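Local coordinates for protein L-asparaginase I (Vibrio cholerae, PDB 2OCD) that probably hydrolyses L-asparagine to L-aspartate and ammonium, working as a homotetrameric type I asparaginase, at residues I8-G13 / D55-S60; G12-M17 / Q118-D123; I87-D92 / V112-S117. All coordinates share one frame; numbering follows the deposited sequence.

Contact 1 (I8-G13 / D55-S60); sequences IAYTGG and DPLMDS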
loop_
_atom_site.group_PDB
_atom_site.type_symbol
_atom_site.label_atom_id
_atom_site.label_comp_id
_atom_site.label_asym_id
_atom_site.label_seq_id
_atom_site.Cartn_x
_atom_site.Cartn_y
_atom_site.Cartn_z
ATOM N N ILE B 8 -11.976 5.178 32.512
ATOM C CA ILE B 8 -12.559 5.546 31.258
ATOM C C ILE B 8 -13.481 6.691 31.457
ATOM O O ILE B 8 -14.426 6.613 32.256
ATOM C CB ILE B 8 -13.416 4.472 30.709
ATOM C CG1 ILE B 8 -12.631 3.169 30.597
ATOM C CG2 ILE B 8 -13.941 4.896 29.356
ATOM C CD1 ILE B 8 -13.557 1.994 30.304
ATOM N N ALA B 9 -13.199 7.767 30.732
ATOM C CA ALA B 9 -14.012 8.962 30.749
ATOM C C ALA B 9 -14.841 8.970 29.449
ATOM O O ALA B 9 -14.280 9.158 28.353
ATOM C CB ALA B 9 -13.097 10.168 30.810
ATOM N N TYR B 10 -16.149 8.706 29.549
ATOM C CA TYR B 10 -17.041 8.732 28.349
ATOM C C TYR B 10 -17.532 10.123 28.252
ATOM O O TYR B 10 -18.491 10.484 28.919
ATOM C CB TYR B 10 -18.231 7.748 28.435
ATOM C CG TYR B 10 -19.210 7.844 27.293
ATOM C CD1 TYR B 10 -18.768 8.018 25.981
ATOM C CD2 TYR B 10 -20.565 7.739 27.500
ATOM C CE1 TYR B 10 -19.655 8.103 24.911
ATOM C CE2 TYR B 10 -21.471 7.825 26.441
ATOM C CZ TYR B 10 -21.016 8.002 25.153
ATOM O OH TYR B 10 -21.910 8.138 24.079
ATOM N N THR B 11 -16.847 10.912 27.444
ATOM C CA THR B 11 -17.117 12.327 27.334
ATOM C C THR B 11 -18.266 12.582 26.358
ATOM O O THR B 11 -18.995 13.575 26.469
ATOM C CB THR B 11 -15.879 13.038 26.860
ATOM O OG1 THR B 11 -15.646 12.719 25.489
ATOM C CG2 THR B 11 -14.667 12.583 27.687
ATOM N N GLY B 12 -18.426 11.662 25.418
ATOM C CA GLY B 12 -19.372 11.811 24.307
ATOM C C GLY B 12 -18.989 10.967 23.085
ATOM O O GLY B 12 -17.977 10.226 23.070
ATOM N N GLY B 13 -19.807 11.077 22.058
ATOM C CA GLY B 13 -19.495 10.475 20.778
ATOM C C GLY B 13 -20.238 9.199 20.506
ATOM O O GLY B 13 -20.632 8.495 21.423
ATOM N N ASP B 55 -21.857 14.291 32.311
ATOM C CA ASP B 55 -23.215 14.784 32.453
ATOM C C ASP B 55 -23.143 16.310 32.668
ATOM O O ASP B 55 -23.039 16.788 33.791
ATOM C CB ASP B 55 -23.930 14.053 33.620
ATOM C CG ASP B 55 -25.406 14.447 33.759
ATOM O OD1 ASP B 55 -25.934 15.108 32.835
ATOM O OD2 ASP B 55 -26.037 14.092 34.791
ATOM N N PRO B 56 -23.282 17.082 31.596
ATOM C CA PRO B 56 -23.889 16.633 30.350
ATOM C C PRO B 56 -22.845 16.009 29.428
ATOM O O PRO B 56 -21.654 16.270 29.554
ATOM C CB PRO B 56 -24.438 17.918 29.757
ATOM C CG PRO B 56 -23.428 19.016 30.262
ATOM C CD PRO B 56 -22.769 18.464 31.506
ATOM N N LEU B 57 -23.328 15.173 28.532
ATOM C CA LEU B 57 -22.523 14.553 27.488
ATOM C C LEU B 57 -22.081 15.641 26.514
ATOM O O LEU B 57 -22.785 16.626 26.305
ATOM C CB LEU B 57 -23.374 13.535 26.738
ATOM C CG LEU B 57 -22.719 12.275 26.205
ATOM C CD1 LEU B 57 -21.996 11.493 27.280
ATOM C CD2 LEU B 57 -23.838 11.422 25.599
HETATM N N MSE B 58 -20.913 15.467 25.931
HETATM C CA MSE B 58 -20.358 16.468 25.018
HETATM C C MSE B 58 -20.577 16.007 23.607
HETATM O O MSE B 58 -20.499 14.834 23.329
HETATM C CB MSE B 58 -18.859 16.675 25.278
HETATM C CG MSE B 58 -18.544 17.349 26.625
HETATM SE SE MSE B 58 -16.639 17.239 26.976
HETATM C CE MSE B 58 -16.587 18.118 28.703
ATOM N N ASP B 59 -20.890 16.945 22.732
ATOM C CA ASP B 59 -20.926 16.666 21.322
ATOM C C ASP B 59 -19.686 17.237 20.641
ATOM O O ASP B 59 -19.421 18.424 20.749
ATOM C CB ASP B 59 -22.155 17.272 20.682
ATOM C CG ASP B 59 -22.080 17.164 19.199
ATOM O OD1 ASP B 59 -21.077 17.651 18.607
ATOM O OD2 ASP B 59 -22.971 16.518 18.627
ATOM N N SER B 60 -18.968 16.396 19.901
ATOM C CA SER B 60 -17.602 16.724 19.471
ATOM C C SER B 60 -17.520 18.007 18.640
ATOM O O SER B 60 -16.554 18.765 18.794
ATOM C CB SER B 60 -16.888 15.542 18.756
ATOM O OG SER B 60 -17.662 14.998 17.706
#

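Contact 2 (G12-M17 / Q118-D123); sequences GGTIGM and QIPLAD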
loop_
_atom_site.group_PDB
_atom_site.type_symbol
_atom_site.label_atom_id
_atom_site.label_comp_id
_atom_site.label_asym_id
_atom_site.label_seq_id
_atom_site.Cartn_x
_atom_site.Cartn_y
_atom_site.Cartn_z
ATOM N N GLY B 12 -18.426 11.662 25.418
ATOM C CA GLY B 12 -19.372 11.811 24.307
ATOM C C GLY B 12 -18.989 10.967 23.085
ATOM O O GLY B 12 -17.977 10.226 23.070
ATOM N N GLY B 13 -19.807 11.077 22.058
ATOM C CA GLY B 13 -19.495 10.475 20.778
ATOM C C GLY B 13 -20.238 9.199 20.506
ATOM O O GLY B 13 -20.632 8.495 21.423
ATOM N N THR B 14 -20.404 8.929 19.216
ATOM C CA THR B 14 -21.114 7.765 18.684
ATOM C C THR B 14 -20.907 6.419 19.442
ATOM O O THR B 14 -21.811 5.595 19.499
ATOM C CB THR B 14 -20.725 7.568 17.153
ATOM O OG1 THR B 14 -20.794 8.829 16.454
ATOM C CG2 THR B 14 -21.633 6.547 16.474
ATOM N N ILE B 15 -19.742 6.194 20.030
ATOM C CA ILE B 15 -19.466 4.907 20.627
ATOM C C ILE B 15 -20.496 4.461 21.665
ATOM O O ILE B 15 -20.758 3.270 21.795
ATOM C CB ILE B 15 -17.988 4.801 21.183
ATOM C CG1 ILE B 15 -17.690 3.356 21.647
ATOM C CG2 ILE B 15 -17.686 5.795 22.303
ATOM C CD1 ILE B 15 -16.146 2.965 21.701
ATOM N N GLY B 16 -21.113 5.404 22.375
ATOM C CA GLY B 16 -22.010 5.047 23.474
ATOM C C GLY B 16 -23.478 5.299 23.219
ATOM O O GLY B 16 -24.229 5.656 24.130
HETATM N N MSE B 17 -23.884 5.122 21.971
HETATM C CA MSE B 17 -25.207 5.502 21.543
HETATM C C MSE B 17 -25.925 4.316 21.056
HETATM O O MSE B 17 -25.332 3.223 20.881
HETATM C CB MSE B 17 -25.128 6.520 20.419
HETATM C CG MSE B 17 -24.441 7.801 20.844
HETATM SE SE MSE B 17 -24.685 9.244 19.528
HETATM C CE MSE B 17 -24.696 8.269 17.836
ATOM N N GLN B 118 -16.697 4.843 14.776
ATOM C CA GLN B 118 -17.668 5.310 13.800
ATOM C C GLN B 118 -19.011 4.729 14.126
ATOM O O GLN B 118 -20.010 5.357 13.890
ATOM C CB GLN B 118 -17.322 4.829 12.379
ATOM C CG GLN B 118 -16.079 5.424 11.792
ATOM C CD GLN B 118 -15.748 4.838 10.395
ATOM O OE1 GLN B 118 -14.580 4.483 10.108
ATOM N NE2 GLN B 118 -16.779 4.730 9.528
ATOM N N ILE B 119 -19.024 3.491 14.593
ATOM C CA ILE B 119 -20.266 2.747 14.772
ATOM C C ILE B 119 -20.514 2.562 16.278
ATOM O O ILE B 119 -19.606 2.185 17.019
ATOM C CB ILE B 119 -20.166 1.343 14.092
ATOM C CG1 ILE B 119 -19.824 1.440 12.590
ATOM C CG2 ILE B 119 -21.423 0.587 14.246
ATOM C CD1 ILE B 119 -20.841 2.175 11.759
ATOM N N PRO B 120 -21.742 2.787 16.751
ATOM C CA PRO B 120 -21.882 2.530 18.180
ATOM C C PRO B 120 -21.522 1.100 18.552
ATOM O O PRO B 120 -21.744 0.217 17.763
ATOM C CB PRO B 120 -23.361 2.772 18.452
ATOM C CG PRO B 120 -23.879 3.451 17.259
ATOM C CD PRO B 120 -22.990 3.199 16.107
ATOM N N LEU B 121 -20.994 0.893 19.750
ATOM C CA LEU B 121 -20.699 -0.448 20.312
ATOM C C LEU B 121 -21.884 -1.414 20.199
ATOM O O LEU B 121 -21.715 -2.602 19.859
ATOM C CB LEU B 121 -20.265 -0.347 21.799
ATOM C CG LEU B 121 -19.502 -1.506 22.484
ATOM C CD1 LEU B 121 -18.101 -1.866 21.817
ATOM C CD2 LEU B 121 -19.336 -1.191 23.975
ATOM N N ALA B 122 -23.081 -0.920 20.482
ATOM C CA ALA B 122 -24.247 -1.800 20.406
ATOM C C ALA B 122 -24.515 -2.308 18.967
ATOM O O ALA B 122 -25.079 -3.388 18.798
ATOM C CB ALA B 122 -25.489 -1.120 20.983
ATOM N N ASP B 123 -24.124 -1.536 17.944
ATOM C CA ASP B 123 -24.451 -1.855 16.548
ATOM C C ASP B 123 -23.550 -3.080 16.243
ATOM O O ASP B 123 -22.428 -3.181 16.752
ATOM C CB ASP B 123 -24.161 -0.632 15.595
ATOM C CG ASP B 123 -25.469 0.184 15.075
ATOM O OD1 ASP B 123 -26.612 0.018 15.572
ATOM O OD2 ASP B 123 -25.333 1.039 14.123
HETATM O O HOH W 1 -23.309 2.062 21.852
#

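Contact 3 (I87-D92 / V112-S117); sequences ILHGTD and VIVTGS. With ACT (acetate ion), chain G.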
loop_
_atom_site.group_PDB
_atom_site.type_symbol
_atom_site.label_atom_id
_atom_site.label_comp_id
_atom_site.label_asym_id
_atom_site.label_seq_id
_atom_site.Cartn_x
_atom_site.Cartn_y
_atom_site.Cartn_z
ATOM N N ILE B 87 -9.956 8.202 27.134
ATOM C CA ILE B 87 -10.977 9.210 26.962
ATOM C C ILE B 87 -11.749 8.827 25.707
ATOM O O ILE B 87 -11.212 8.895 24.586
ATOM C CB ILE B 87 -10.340 10.612 26.822
ATOM C CG1 ILE B 87 -9.718 11.063 28.145
ATOM C CG2 ILE B 87 -11.354 11.667 26.382
ATOM C CD1 ILE B 87 -8.543 12.092 27.980
ATOM N N LEU B 88 -13.003 8.416 25.903
ATOM C CA LEU B 88 -13.961 8.221 24.784
ATOM C C LEU B 88 -14.568 9.530 24.376
ATOM O O LEU B 88 -14.972 10.299 25.193
ATOM C CB LEU B 88 -15.082 7.231 25.127
ATOM C CG LEU B 88 -14.585 5.839 25.507
ATOM C CD1 LEU B 88 -15.807 4.913 25.800
ATOM C CD2 LEU B 88 -13.573 5.288 24.367
ATOM N N HIS B 89 -14.632 9.746 23.081
ATOM C CA HIS B 89 -14.777 11.072 22.470
ATOM C C HIS B 89 -15.358 10.884 21.065
ATOM O O HIS B 89 -15.126 9.887 20.441
ATOM C CB HIS B 89 -13.389 11.702 22.386
ATOM C CG HIS B 89 -13.389 13.167 22.086
ATOM N ND1 HIS B 89 -13.843 13.691 20.893
ATOM C CD2 HIS B 89 -12.945 14.219 22.815
ATOM C CE1 HIS B 89 -13.683 15.001 20.906
ATOM N NE2 HIS B 89 -13.133 15.341 22.057
ATOM N N GLY B 90 -16.158 11.821 20.586
ATOM C CA GLY B 90 -16.595 11.790 19.221
ATOM C C GLY B 90 -15.434 12.150 18.305
ATOM O O GLY B 90 -14.549 12.915 18.694
ATOM N N THR B 91 -15.472 11.616 17.079
ATOM C CA THR B 91 -14.367 11.753 16.143
ATOM C C THR B 91 -14.225 13.154 15.522
ATOM O O THR B 91 -13.120 13.538 15.129
ATOM C CB THR B 91 -14.409 10.693 14.970
ATOM O OG1 THR B 91 -15.638 10.840 14.264
ATOM C CG2 THR B 91 -14.265 9.254 15.476
ATOM N N ASP B 92 -15.293 13.918 15.373
ATOM C CA ASP B 92 -15.118 15.155 14.583
ATOM C C ASP B 92 -13.959 16.036 15.084
ATOM O O ASP B 92 -13.247 16.625 14.276
ATOM C CB ASP B 92 -16.414 15.967 14.513
ATOM C CG ASP B 92 -17.460 15.325 13.601
ATOM O OD1 ASP B 92 -18.648 15.734 13.674
ATOM O OD2 ASP B 92 -17.109 14.412 12.820
ATOM N N VAL B 112 -2.485 8.482 28.551
ATOM C CA VAL B 112 -3.802 9.031 28.239
ATOM C C VAL B 112 -4.040 8.787 26.761
ATOM O O VAL B 112 -3.333 9.294 25.920
ATOM C CB VAL B 112 -3.915 10.525 28.557
ATOM C CG1 VAL B 112 -5.358 10.940 28.518
ATOM C CG2 VAL B 112 -3.329 10.829 29.891
ATOM N N ILE B 113 -5.032 7.939 26.491
ATOM C CA ILE B 113 -5.386 7.483 25.181
ATOM C C ILE B 113 -6.803 7.941 24.882
ATOM O O ILE B 113 -7.763 7.512 25.532
ATOM C CB ILE B 113 -5.371 5.960 25.114
ATOM C CG1 ILE B 113 -4.052 5.375 25.619
ATOM C CG2 ILE B 113 -5.544 5.511 23.696
ATOM C CD1 ILE B 113 -3.919 3.828 25.309
ATOM N N VAL B 114 -6.932 8.801 23.885
ATOM C CA VAL B 114 -8.227 9.238 23.355
ATOM C C VAL B 114 -8.663 8.270 22.239
ATOM O O VAL B 114 -7.887 7.951 21.344
ATOM C CB VAL B 114 -8.117 10.662 22.779
ATOM C CG1 VAL B 114 -9.469 11.157 22.229
ATOM C CG2 VAL B 114 -7.519 11.595 23.837
ATOM N N THR B 115 -9.889 7.774 22.314
ATOM C CA THR B 115 -10.395 6.911 21.260
ATOM C C THR B 115 -11.894 7.042 21.093
ATOM O O THR B 115 -12.557 7.830 21.772
ATOM C CB THR B 115 -9.940 5.435 21.482
ATOM O OG1 THR B 115 -10.172 4.659 20.291
ATOM C CG2 THR B 115 -10.620 4.805 22.606
ATOM N N GLY B 116 -12.421 6.275 20.160
ATOM C CA GLY B 116 -13.835 6.351 19.794
ATOM C C GLY B 116 -14.132 5.323 18.727
ATOM O O GLY B 116 -13.372 4.354 18.526
ATOM N N SER B 117 -15.240 5.529 18.029
ATOM C CA SER B 117 -15.614 4.673 16.943
ATOM C C SER B 117 -16.616 5.357 16.000
ATOM O O SER B 117 -17.250 6.331 16.350
ATOM C CB SER B 117 -16.189 3.371 17.505
ATOM O OG SER B 117 -17.538 3.547 17.934
HETATM C C ACT G . -19.483 13.021 16.493
HETATM O O ACT G . -19.876 12.084 17.256
HETATM O OXT ACT G . -18.377 12.857 15.930
HETATM C CH3 ACT G . -20.274 14.283 16.237
HETATM O O HOH W 2 -17.902 9.331 16.986
#

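Contact 1 (I8-G13 / D55-S60)
The Tyr10 ring carries Leu57 over one face and meets Gly13 O in plane at its hydroxyl edge, in the N-terminal asparaginase domain, where strand 5-12 of the main sheet ends beside the short, weakly bonded strand piece 57-58, past the corner at 55-56. On the face, Leu57 CD1 sits 4.2 Å from the ring centroid and 26° off the normal, a CH-pi contact over the CD2-CE2 side of the ring (CE2 to CD1 3.8 Å). Tyr10 reaches this place because its CG stands anti to the backbone N (chi1 175°). At the edge, Tyr10 OH donates to Gly13 O at 3.0 Å, which restrains the ring and joins it to the Gly13 carbonyl. The backbones are joined by Met58 N, which donates to Thr11 O at 2.7 Å. Met58, a selenomethionine, runs extended beyond CG, its SE 4.3 Å from Thr11 CB, and packs on Leu70 and Ile71 of helix 65-78. Thr11 OG1 turns instead to Leu88 O of strand 84-88. One residue on, Gly12 CA makes a CA-H...O contact with Met58 O, 3.4 Å.

Contact 2 (G12-M17 / Q118-D123)
Thr14 has its methyl CG2 anti to the backbone N and its OG1 beside that N (chi1 -47°), which lays CG2 against Pro120 while the hydroxyl makes a weak hydrogen bond to the bound acetate. Residues 14-15 form a short 3-10 turn in the loop after strand 5-12, carrying the predicted nucleophile, Thr14; this turn rests on the type I beta turn Pro120-Asp123. Thr14 CG2 lies against the CD corner of Pro120 (3.6 Å), the two side chains crossing at a slant, and also touches Gln118 O at 3.3 Å. On the same ring, Pro120 CB approaches two carbonyl oxygens from directions nearly at right angles, Thr14 O at 3.4 Å and Met17 O at 3.2 Å. The one direct hydrogen bond across runs from Leu121 N to Ile15 O, 3.1 Å. Ile15 O has a second partner in a water, which probably donates to Met17 O as well, though that distance is very short; it accepts from Ala122 N, linking the two segments. Beyond, Leu121 packs on Glu32 and Leu35 of helix 31-35, and Arg43 of the second subunit bonds Ala122 O. Between that water and Ile15 O the distance is 2.8 Å.

Contact 3 (I87-D92 / V112-S117)
Strands 84-88 and 112-115, parallel neighbours joined through helix 94-104 in a beta-alpha-beta crossover, pair Ile87 with Val114 and Leu88 with Thr115 through Ile87 N to Ile113 O (2.8 Å) and Thr115 N to Ile87 O (2.9 Å), with a weak third bond from His89 N to Thr115 O. On the face bearing Ile87 and Val114, covered by that helix, Ile87 CD1 reaches back to Val112 CG1 at 3.4 Å, while Val114 CG1 meets His89 CB. On the other face, toward helix 127-141, Leu88 and Thr115 lie side by side and point the same way, CD2 to CG2 3.5 Å. Thr115 OG1, anti to the backbone N (chi1 -167°), bonds Phe150 O. Past the strands, a water accepts weakly from Thr91 N and donates to Ser117 O. Thr91, predicted catalytic, and Asp92, a predicted substrate binder, lie in the loop after strand 84-88. Lys163 NZ is hydrogen-bonded to Thr91 OG1 and forms a salt bridge with Asp92 OD2, consistent with the Thr-Lys-Asp arrangement of asparaginases. Asp92 N gives acetate OXT a weak bond of 3.3 Å, consistent with the acetate marking part of the substrate pocket.

In the fold
All three contacts gather at one end of the N-terminal sheet, their centres 9 to 11 Å apart. Contact 1 and contact 2 share Gly12 and Gly13, and Tyr10 of the first packs on the second, its CE1 4.0 Å from Ile15 CG2. Contact 1 joins contact 3 through neighbouring strands 5-12 and 84-88, where Ala9 O lies 2.9 Å from Leu88 N. Contact 3 is nested inside the chain loop that contact 2 closes, and Ile15 CB meets Ser117 OG at 3.5 Å. Together they place the predicted catalytic Thr14 and Thr91 with Ser60 and Asp92 around the acetate, probably from the crystallisation liquor, in what is probably the substrate pocket; Asn247 of the third subunit bonds Asp92.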